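Local coordinates for protein copper induced nitroreductase D (Lactococcus lactis, PDB 4BN7) that probably acts as an FMN-dependent oxidoreductase of the nitroreductase family, working as a two-chain assembly that binds flavin mononucleotide, at residues 65-70 with 150-155. Residues are numbered along the deposited sequence; the frame is centred on the assembly and turned at random.
Sequences PELKAA and QHYNPL. With FMN (flavin mononucleotide), chain B; RLM (2,6-bis(chloranyl)-4-[(4-hydroxyphenyl)amino]phenol), chain C.
Tyr-152 and Leu-155 lean on Glu-66, Leu-67 and Ala-70, joining helix 52-72 of this nitroreductase-family α+β fold to the loop that leaves strand 145-150 beside the flavin. At the strand's end, Gln-150 grips the pyrimidine edge of FMN: NE2 donates to FMN O2 at 3.1 Å, while FMN N3 returns a weak bond to OE1. His-151 follows with an almost straight bond from ND1 to FMN O4 (2.9 Å, 174°), its ring meeting Trp-124 of the second subunit. The backbone O of His-151 accepts a hydrogen bond from OAB, the hydroxyl of RLM's unchlorinated ring, at 2.7 Å, and the same OAB lies over one face of the Tyr-152 ring, offset toward the rim. The Leu-67 and Tyr-152 side chains cross at about a right angle, Leu-67 CD2 lying 3.8 Å from Tyr-152 CE1, while Leu-88 and Phe-91 of helix 87-92 also touch the tyrosine. With the ring cut back to an alanine here, RLM OAB would probably lose the aromatic face beneath it, and Leu-67 CD2 its partner on the loop. Beyond the cis peptide before Pro-154, Leu-155 reaches the helix with CG anti to the backbone N (chi1 178°), sliding past Glu-66 in the opposite direction. Its CD2 is pressed tightly against Leu-67 CD1, at 3.4 Å, and its CD1 meets Ala-70 CB at 4.1 Å. No direct hydrogen bond joins 65-70 to 150-155; instead, one water lies 2.8 Å from both Glu-66 OE2 and the backbone O of Leu-155.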
# COMPACT_ATOMS: atom_id res chain seq x y z
N PRO A 65 -28.79 -6.38 5.15
CA PRO A 65 -29.91 -5.83 4.38
C PRO A 65 -29.49 -5.24 3.03
O PRO A 65 -30.19 -5.44 2.04
CB PRO A 65 -30.45 -4.72 5.28
CG PRO A 65 -29.98 -5.05 6.64
CD PRO A 65 -28.69 -5.77 6.48
N GLU A 66 -28.38 -4.51 2.99
CA GLU A 66 -27.93 -3.90 1.75
C GLU A 66 -27.70 -4.98 0.70
O GLU A 66 -28.11 -4.85 -0.45
CB GLU A 66 -26.67 -3.07 1.96
CG GLU A 66 -26.89 -1.75 2.70
CD GLU A 66 -27.54 -0.69 1.84
OE1 GLU A 66 -27.81 -0.96 0.66
OE2 GLU A 66 -27.80 0.42 2.36
N LEU A 67 -27.05 -6.06 1.12
CA LEU A 67 -26.79 -7.20 0.24
C LEU A 67 -28.09 -7.86 -0.23
O LEU A 67 -28.29 -8.08 -1.42
CB LEU A 67 -25.93 -8.24 0.96
CG LEU A 67 -24.62 -8.65 0.30
CD1 LEU A 67 -23.85 -7.46 -0.23
CD2 LEU A 67 -23.77 -9.42 1.30
N LYS A 68 -28.96 -8.17 0.72
CA LYS A 68 -30.24 -8.80 0.40
C LYS A 68 -31.03 -7.95 -0.60
O LYS A 68 -31.61 -8.48 -1.55
CB LYS A 68 -31.06 -9.02 1.67
CG LYS A 68 -32.44 -9.61 1.41
CD LYS A 68 -33.18 -9.88 2.72
CE LYS A 68 -34.59 -10.39 2.48
NZ LYS A 68 -35.51 -9.32 2.01
N ALA A 69 -31.04 -6.64 -0.38
CA ALA A 69 -31.81 -5.75 -1.24
C ALA A 69 -31.17 -5.67 -2.62
O ALA A 69 -31.87 -5.63 -3.63
CB ALA A 69 -31.91 -4.36 -0.61
N ALA A 70 -29.84 -5.67 -2.65
CA ALA A 70 -29.11 -5.65 -3.91
C ALA A 70 -29.39 -6.92 -4.71
O ALA A 70 -29.73 -6.86 -5.90
CB ALA A 70 -27.63 -5.50 -3.66
N GLN A 150 -12.24 -6.95 3.37
CA GLN A 150 -13.45 -7.06 2.56
C GLN A 150 -13.75 -5.76 1.82
O GLN A 150 -13.21 -4.70 2.17
CB GLN A 150 -14.64 -7.42 3.44
CG GLN A 150 -14.50 -8.75 4.16
CD GLN A 150 -14.14 -9.88 3.21
OE1 GLN A 150 -14.68 -9.97 2.11
NE2 GLN A 150 -13.20 -10.72 3.62
N HIS A 151 -14.61 -5.86 0.81
CA HIS A 151 -14.98 -4.69 0.02
C HIS A 151 -16.47 -4.64 -0.29
O HIS A 151 -16.91 -4.98 -1.39
CB HIS A 151 -14.15 -4.65 -1.26
CG HIS A 151 -12.70 -4.45 -1.00
ND1 HIS A 151 -11.83 -5.50 -0.80
CD2 HIS A 151 -11.96 -3.33 -0.86
CE1 HIS A 151 -10.62 -5.03 -0.56
NE2 HIS A 151 -10.67 -3.71 -0.59
N TYR A 152 -17.25 -4.20 0.69
CA TYR A 152 -18.69 -4.04 0.52
C TYR A 152 -19.04 -2.59 0.19
O TYR A 152 -20.22 -2.22 0.15
CB TYR A 152 -19.44 -4.53 1.75
CG TYR A 152 -19.41 -6.03 1.86
CD1 TYR A 152 -20.21 -6.81 1.04
CD2 TYR A 152 -18.55 -6.67 2.74
CE1 TYR A 152 -20.18 -8.18 1.12
CE2 TYR A 152 -18.52 -8.05 2.82
CZ TYR A 152 -19.33 -8.80 2.00
OH TYR A 152 -19.31 -10.18 2.08
N ASN A 153 -18.01 -1.78 -0.04
CA ASN A 153 -18.15 -0.50 -0.71
C ASN A 153 -18.32 -0.75 -2.20
O ASN A 153 -17.74 -1.70 -2.73
CB ASN A 153 -16.91 0.35 -0.47
CG ASN A 153 -15.63 -0.39 -0.81
OD1 ASN A 153 -15.23 -1.31 -0.10
ND2 ASN A 153 -14.97 0.02 -1.90
N PRO A 154 -19.09 0.10 -2.90
CA PRO A 154 -19.78 1.31 -2.44
C PRO A 154 -21.18 1.06 -1.89
O PRO A 154 -21.87 2.01 -1.54
CB PRO A 154 -19.91 2.13 -3.73
CG PRO A 154 -20.09 1.09 -4.78
CD PRO A 154 -19.21 -0.06 -4.36
N LEU A 155 -21.60 -0.20 -1.83
CA LEU A 155 -22.97 -0.55 -1.46
C LEU A 155 -23.38 -0.04 -0.07
O LEU A 155 -24.50 0.43 0.10
CB LEU A 155 -23.14 -2.07 -1.53
CG LEU A 155 -24.49 -2.65 -1.14
CD1 LEU A 155 -25.58 -2.28 -2.14
CD2 LEU A 155 -24.38 -4.17 -1.00
N1 FMN B . -9.90 -11.01 0.51
C2 FMN B . -11.38 -11.20 0.67
O2 FMN B . -11.79 -12.12 1.29
N3 FMN B . -12.27 -10.24 0.06
C4 FMN B . -11.79 -9.17 -0.66
O4 FMN B . -12.53 -8.35 -1.08
C4A FMN B . -10.34 -8.99 -0.82
N5 FMN B . -9.87 -8.03 -1.50
C5A FMN B . -8.40 -7.68 -1.35
C6 FMN B . -7.89 -6.35 -1.87
C7 FMN B . -6.61 -6.04 -1.73
C7M FMN B . -6.06 -4.72 -2.26
C8 FMN B . -5.66 -7.03 -1.04
C8M FMN B . -4.20 -6.65 -0.83
C9 FMN B . -6.10 -8.19 -0.60
C9A FMN B . -7.56 -8.56 -0.77
N10 FMN B . -8.05 -9.83 -0.30
C10 FMN B . -9.43 -9.99 -0.18
C1' FMN B . -7.17 -10.78 0.35
C2' FMN B . -6.24 -11.43 -0.67
O2' FMN B . -6.95 -12.40 -1.40
C3' FMN B . -5.08 -12.07 0.09
O3' FMN B . -4.36 -11.02 0.68
C4' FMN B . -4.22 -12.91 -0.86
O4' FMN B . -4.93 -14.03 -1.31
C5' FMN B . -2.95 -13.40 -0.17
O5' FMN B . -3.31 -14.17 0.94
P FMN B . -2.79 -13.70 2.42
O1P FMN B . -1.34 -13.43 2.34
O2P FMN B . -3.57 -12.32 2.82
O3P FMN B . -3.16 -14.91 3.43
CAI RLM C . -12.45 -12.53 -2.60
CAN RLM C . -11.07 -12.52 -2.54
CLC RLM C . -10.17 -13.84 -1.86
CAP RLM C . -10.37 -11.43 -3.03
OAA RLM C . -9.01 -11.44 -2.98
CAO RLM C . -11.02 -10.36 -3.60
CLD RLM C . -10.05 -9.04 -4.19
CAJ RLM C . -12.40 -10.36 -3.67
CAQ RLM C . -13.12 -11.44 -3.16
NAK RLM C . -14.54 -11.47 -3.24
CAM RLM C . -15.38 -10.44 -2.70
CAG RLM C . -16.21 -10.74 -1.63
CAE RLM C . -17.04 -9.76 -1.10
CAL RLM C . -17.04 -8.49 -1.65
OAB RLM C . -17.86 -7.51 -1.12
CAF RLM C . -16.21 -8.19 -2.72
CAH RLM C . -15.38 -9.17 -3.25
O HOH W 1 -25.77 2.24 1.87